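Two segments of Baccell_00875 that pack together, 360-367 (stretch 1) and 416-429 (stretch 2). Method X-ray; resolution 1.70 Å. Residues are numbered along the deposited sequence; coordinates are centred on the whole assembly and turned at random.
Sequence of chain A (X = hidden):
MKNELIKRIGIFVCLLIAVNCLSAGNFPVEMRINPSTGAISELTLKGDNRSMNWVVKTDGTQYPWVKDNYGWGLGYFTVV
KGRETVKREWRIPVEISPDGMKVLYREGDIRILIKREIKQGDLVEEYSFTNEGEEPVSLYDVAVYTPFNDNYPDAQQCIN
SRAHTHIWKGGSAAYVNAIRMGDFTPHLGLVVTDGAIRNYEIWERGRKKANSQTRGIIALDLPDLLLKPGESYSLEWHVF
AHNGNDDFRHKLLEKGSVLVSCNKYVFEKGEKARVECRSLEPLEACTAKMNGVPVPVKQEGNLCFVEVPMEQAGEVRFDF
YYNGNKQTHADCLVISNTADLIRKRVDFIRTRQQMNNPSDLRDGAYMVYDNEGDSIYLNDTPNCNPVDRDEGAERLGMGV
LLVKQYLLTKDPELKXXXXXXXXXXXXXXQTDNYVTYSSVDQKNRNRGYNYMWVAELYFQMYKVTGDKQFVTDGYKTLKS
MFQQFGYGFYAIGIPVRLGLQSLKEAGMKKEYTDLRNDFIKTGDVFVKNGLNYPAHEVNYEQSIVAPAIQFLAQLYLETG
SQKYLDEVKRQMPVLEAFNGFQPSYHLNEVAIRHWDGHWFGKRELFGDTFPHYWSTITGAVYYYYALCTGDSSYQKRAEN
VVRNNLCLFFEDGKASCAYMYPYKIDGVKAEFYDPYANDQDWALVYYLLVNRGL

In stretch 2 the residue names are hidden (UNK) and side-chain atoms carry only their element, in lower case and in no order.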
# COMPACT_ATOMS: atom_id res chain seq x y z
N ASP A 360 27.09 25.63 5.27
CA ASP A 360 26.38 24.80 4.29
C ASP A 360 25.15 25.64 4.01
O ASP A 360 24.52 26.13 4.95
CB ASP A 360 26.00 23.43 4.87
CG ASP A 360 25.53 22.45 3.81
OD1 ASP A 360 24.49 22.71 3.17
OD2 ASP A 360 26.17 21.40 3.63
N LEU A 361 24.80 25.84 2.74
CA LEU A 361 23.57 26.57 2.40
C LEU A 361 22.28 25.87 2.86
O LEU A 361 21.23 26.49 2.92
CB LEU A 361 23.47 26.77 0.89
CG LEU A 361 24.49 27.70 0.21
CD1 LEU A 361 24.39 27.50 -1.29
CD2 LEU A 361 24.22 29.15 0.60
N ARG A 362 22.34 24.57 3.14
CA ARG A 362 21.17 23.84 3.65
C ARG A 362 21.05 23.92 5.18
O ARG A 362 20.24 23.21 5.76
CB ARG A 362 21.23 22.38 3.21
CG ARG A 362 21.24 22.16 1.71
CD ARG A 362 21.72 20.78 1.35
NE ARG A 362 23.15 20.60 1.60
CZ ARG A 362 23.89 19.59 1.14
NH1 ARG A 362 25.18 19.55 1.43
NH2 ARG A 362 23.36 18.62 0.40
N ASP A 363 21.87 24.75 5.84
CA ASP A 363 21.75 24.97 7.29
C ASP A 363 20.30 25.17 7.72
O ASP A 363 19.59 26.03 7.18
CB ASP A 363 22.58 26.18 7.72
CG ASP A 363 22.73 26.29 9.24
OD1 ASP A 363 22.90 25.25 9.91
OD2 ASP A 363 22.69 27.44 9.76
N GLY A 364 19.84 24.34 8.67
CA GLY A 364 18.47 24.36 9.12
C GLY A 364 17.54 23.33 8.49
O GLY A 364 16.45 23.11 9.02
N ALA A 365 17.95 22.73 7.36
CA ALA A 365 17.09 21.81 6.62
C ALA A 365 16.96 20.49 7.36
O ALA A 365 17.94 19.99 7.88
CB ALA A 365 17.66 21.55 5.22
N TYR A 366 15.77 19.90 7.33
CA TYR A 366 15.60 18.48 7.74
C TYR A 366 15.82 17.63 6.50
O TYR A 366 15.18 17.87 5.46
CB TYR A 366 14.21 18.25 8.30
CG TYR A 366 13.87 19.09 9.53
CD1 TYR A 366 14.64 19.00 10.70
CD2 TYR A 366 12.81 19.97 9.51
CE1 TYR A 366 14.36 19.78 11.81
CE2 TYR A 366 12.51 20.75 10.63
CZ TYR A 366 13.29 20.66 11.76
OH TYR A 366 12.95 21.46 12.84
N MET A 367 16.70 16.65 6.61
CA MET A 367 17.26 15.97 5.45
C MET A 367 17.13 14.46 5.50
O MET A 367 16.91 13.88 6.54
CB MET A 367 18.71 16.39 5.31
CG MET A 367 18.75 17.85 4.90
SD MET A 367 20.41 18.44 4.67
CE MET A 367 20.91 17.44 3.27
N UNK A 416 12.95 26.15 18.59
CA UNK A 416 14.20 26.74 18.05
C UNK A 416 14.64 26.06 16.77
O UNK A 416 15.07 26.72 15.83
n UNK A 416 13.54 29.64 20.06
c UNK A 416 15.33 26.73 19.09
o UNK A 416 15.40 29.73 18.76
c UNK A 416 14.72 29.15 19.62
c UNK A 416 15.16 27.79 20.18
N UNK A 417 14.49 24.75 16.73
CA UNK A 417 14.78 24.00 15.52
C UNK A 417 13.87 24.43 14.36
O UNK A 417 14.35 24.61 13.23
o UNK A 417 14.70 21.72 14.63
c UNK A 417 14.63 22.49 15.81
N UNK A 418 12.58 24.57 14.64
CA UNK A 418 11.57 24.94 13.67
C UNK A 418 11.73 26.36 13.13
O UNK A 418 11.51 26.58 11.93
c UNK A 418 10.17 24.79 14.22
c UNK A 418 8.51 23.28 15.29
c UNK A 418 9.69 23.33 14.35
c UNK A 418 9.31 22.77 12.97
N UNK A 419 12.11 27.30 13.99
CA UNK A 419 12.37 28.68 13.51
C UNK A 419 13.49 28.69 12.49
O UNK A 419 13.41 29.39 11.48
c UNK A 419 11.76 30.48 16.87
c UNK A 419 12.65 29.64 14.68
c UNK A 419 10.40 30.84 14.83
c UNK A 419 11.39 29.92 15.51
N UNK A 420 14.51 27.87 12.72
CA UNK A 420 15.59 27.73 11.78
C UNK A 420 15.17 27.07 10.49
O UNK A 420 15.61 27.47 9.41
n UNK A 420 19.46 26.28 13.09
c UNK A 420 18.55 26.85 14.07
n UNK A 420 20.67 24.63 12.03
c UNK A 420 17.50 27.71 13.43
c UNK A 420 19.84 25.00 13.01
n UNK A 420 19.44 24.07 13.90
c UNK A 420 16.73 26.94 12.38
N UNK A 421 14.33 26.04 10.61
CA UNK A 421 13.83 25.37 9.42
C UNK A 421 13.02 26.30 8.55
O UNK A 421 13.25 26.39 7.34
o UNK A 421 11.45 21.13 5.27
c UNK A 421 11.82 21.88 6.37
c UNK A 421 12.96 24.16 9.79
c UNK A 421 10.85 22.31 7.27
c UNK A 421 11.22 23.07 8.36
c UNK A 421 13.13 22.18 6.57
c UNK A 421 13.49 22.91 7.68
c UNK A 421 12.54 23.38 8.59
N UNK A 422 12.07 26.99 9.17
CA UNK A 422 11.17 27.88 8.46
C UNK A 422 11.91 29.03 7.75
O UNK A 422 11.51 29.46 6.67
c UNK A 422 10.12 28.44 9.38
N UNK A 423 12.98 29.50 8.37
CA UNK A 423 13.90 30.42 7.71
C UNK A 423 14.62 29.83 6.53
O UNK A 423 14.72 30.47 5.48
c UNK A 423 14.65 32.37 9.02
c UNK A 423 14.92 30.96 8.69
o UNK A 423 15.28 33.23 8.38
o UNK A 423 13.75 32.63 9.85
N UNK A 424 15.17 28.63 6.70
CA UNK A 424 15.75 27.90 5.57
C UNK A 424 14.75 27.78 4.41
O UNK A 424 15.11 28.05 3.27
c UNK A 424 17.41 25.58 3.92
c UNK A 424 15.33 24.59 4.61
c UNK A 424 16.34 25.53 4.83
c UNK A 424 16.26 26.50 5.98
c UNK A 424 17.48 24.69 2.85
c UNK A 424 15.38 23.71 3.54
c UNK A 424 16.46 23.76 2.66
N UNK A 425 13.51 27.40 4.71
CA UNK A 425 12.52 27.23 3.66
C UNK A 425 12.23 28.57 2.94
O UNK A 425 12.23 28.63 1.69
c UNK A 425 11.21 26.63 4.20
c UNK A 425 10.13 26.58 3.13
c UNK A 425 11.47 25.23 4.74
N UNK A 426 11.94 29.59 3.72
CA UNK A 426 11.56 30.90 3.17
C UNK A 426 12.69 31.52 2.36
O UNK A 426 12.45 32.04 1.26
c UNK A 426 9.29 34.76 1.03
c UNK A 426 10.69 33.23 3.87
c UNK A 426 9.41 33.25 3.03
c UNK A 426 11.10 31.84 4.30
n UNK A 426 9.33 33.76 0.14
n UNK A 426 9.19 36.02 0.58
n UNK A 426 9.29 34.55 2.35
N UNK A 427 13.90 31.46 2.88
CA UNK A 427 15.04 32.14 2.26
C UNK A 427 15.72 31.33 1.18
O UNK A 427 16.14 31.90 0.19
n UNK A 427 16.04 34.77 6.38
c UNK A 427 16.07 32.55 3.31
c UNK A 427 16.54 33.77 5.43
n UNK A 427 16.06 36.02 8.31
n UNK A 427 17.76 34.51 7.93
c UNK A 427 15.55 33.58 4.29
c UNK A 427 16.63 35.11 7.53
N UNK A 428 15.86 30.02 1.37
CA UNK A 428 16.63 29.18 0.44
C UNK A 428 15.78 28.40 -0.57
O UNK A 428 16.24 28.17 -1.69
c UNK A 428 20.82 29.98 2.17
c UNK A 428 18.55 28.89 2.09
c UNK A 428 17.53 28.21 1.18
c UNK A 428 19.67 29.53 1.28
n UNK A 428 20.36 31.02 3.14
N UNK A 429 14.59 27.96 -0.18
CA UNK A 429 13.72 27.20 -1.08
C UNK A 429 12.71 28.04 -1.84
O UNK A 429 12.13 27.57 -2.83
c UNK A 429 12.94 23.94 0.88
c UNK A 429 13.85 25.01 0.31
c UNK A 429 14.88 24.41 -0.63
c UNK A 429 12.99 26.08 -0.34
O HOH W 1 20.19 27.57 10.61
O HOH W 2 18.15 28.34 9.07
O HOH W 3 13.70 19.90 4.36

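Position 416 has three carbons, the third carrying one oxygen and one nitrogen. The chain ends in an amide, out of reach of stretch 1. This is Q416.

Position 417 has one carbon and one oxygen. That oxygen lies 2.5 Å from Y366 OH. This is S417. Its OG is hydrogen-bonded to Y366 OH, and either could be the donor.

Position 418 has four carbons, forked at the second. One branch end lies 3.9 Å from Y366 OH, near the plane of the tyrosine ring. This is L418.

Position 419 has the same forked four carbons. Its CA-to-CB bond points away, and it touches nothing on stretch 1. This is L419.

Position 420 has three carbons, a nitrogen, then a carbon carrying two more nitrogens. This guanidinium reaches the carboxylate of D363. It is R420. NH2 forms a salt bridge with D363 OD1 at 3.1 Å; the hydrogen bond in it is weak, with an angle of 130°. One water accepts from R420 NE and donates weakly to D363 OD2.

Position 421 has one carbon, then a ring of six carbons bearing an oxygen. The ring edge meets G364 O and A365 CA, and Y366 CE2 lies over one face. This is Y421. Its OH donates to a water that in turn donates to Y366 O.

Position 422 has a single carbon, pointing away. This is A422.

Position 423 has two carbons, the second carrying two oxygens. It makes no contact with stretch 1. This is D423.

Position 424 has one carbon and a six-carbon ring without a heteroatom. A365 CB sits over one face, 3.7 Å from the ring centroid. This is F424.

Position 425, one carbon carrying two more, is out of reach. This is V425.

Positions 426 and 427 each have three carbons, a nitrogen, and a carbon with two nitrogens. Neither reaches stretch 1. They are R426 and R427.

Position 428 has four carbons in a row ending in nitrogen. Its last carbon lies 3.6 Å from L361 O. This is K428.

Position 429, four carbons forked at the second, makes no contact. This is L429.

The contact lays a non-regular segment against one side of a helix. Two overlapping beta turns, D360 to D363 (type I) and R362 to A365 (type II), shape the segment. The backbones come closest at G364, whose CA is 4.8 Å from Y421 CA. A CB there would clash with R420 O, and the backbone angles themselves call for glycine. F424 packs against A365, and Y421 against A365 and Y366. The salt bridge and hydroxyl pair add polar links.

Stretch 2 416-429: QSLLRYADFVRRKL
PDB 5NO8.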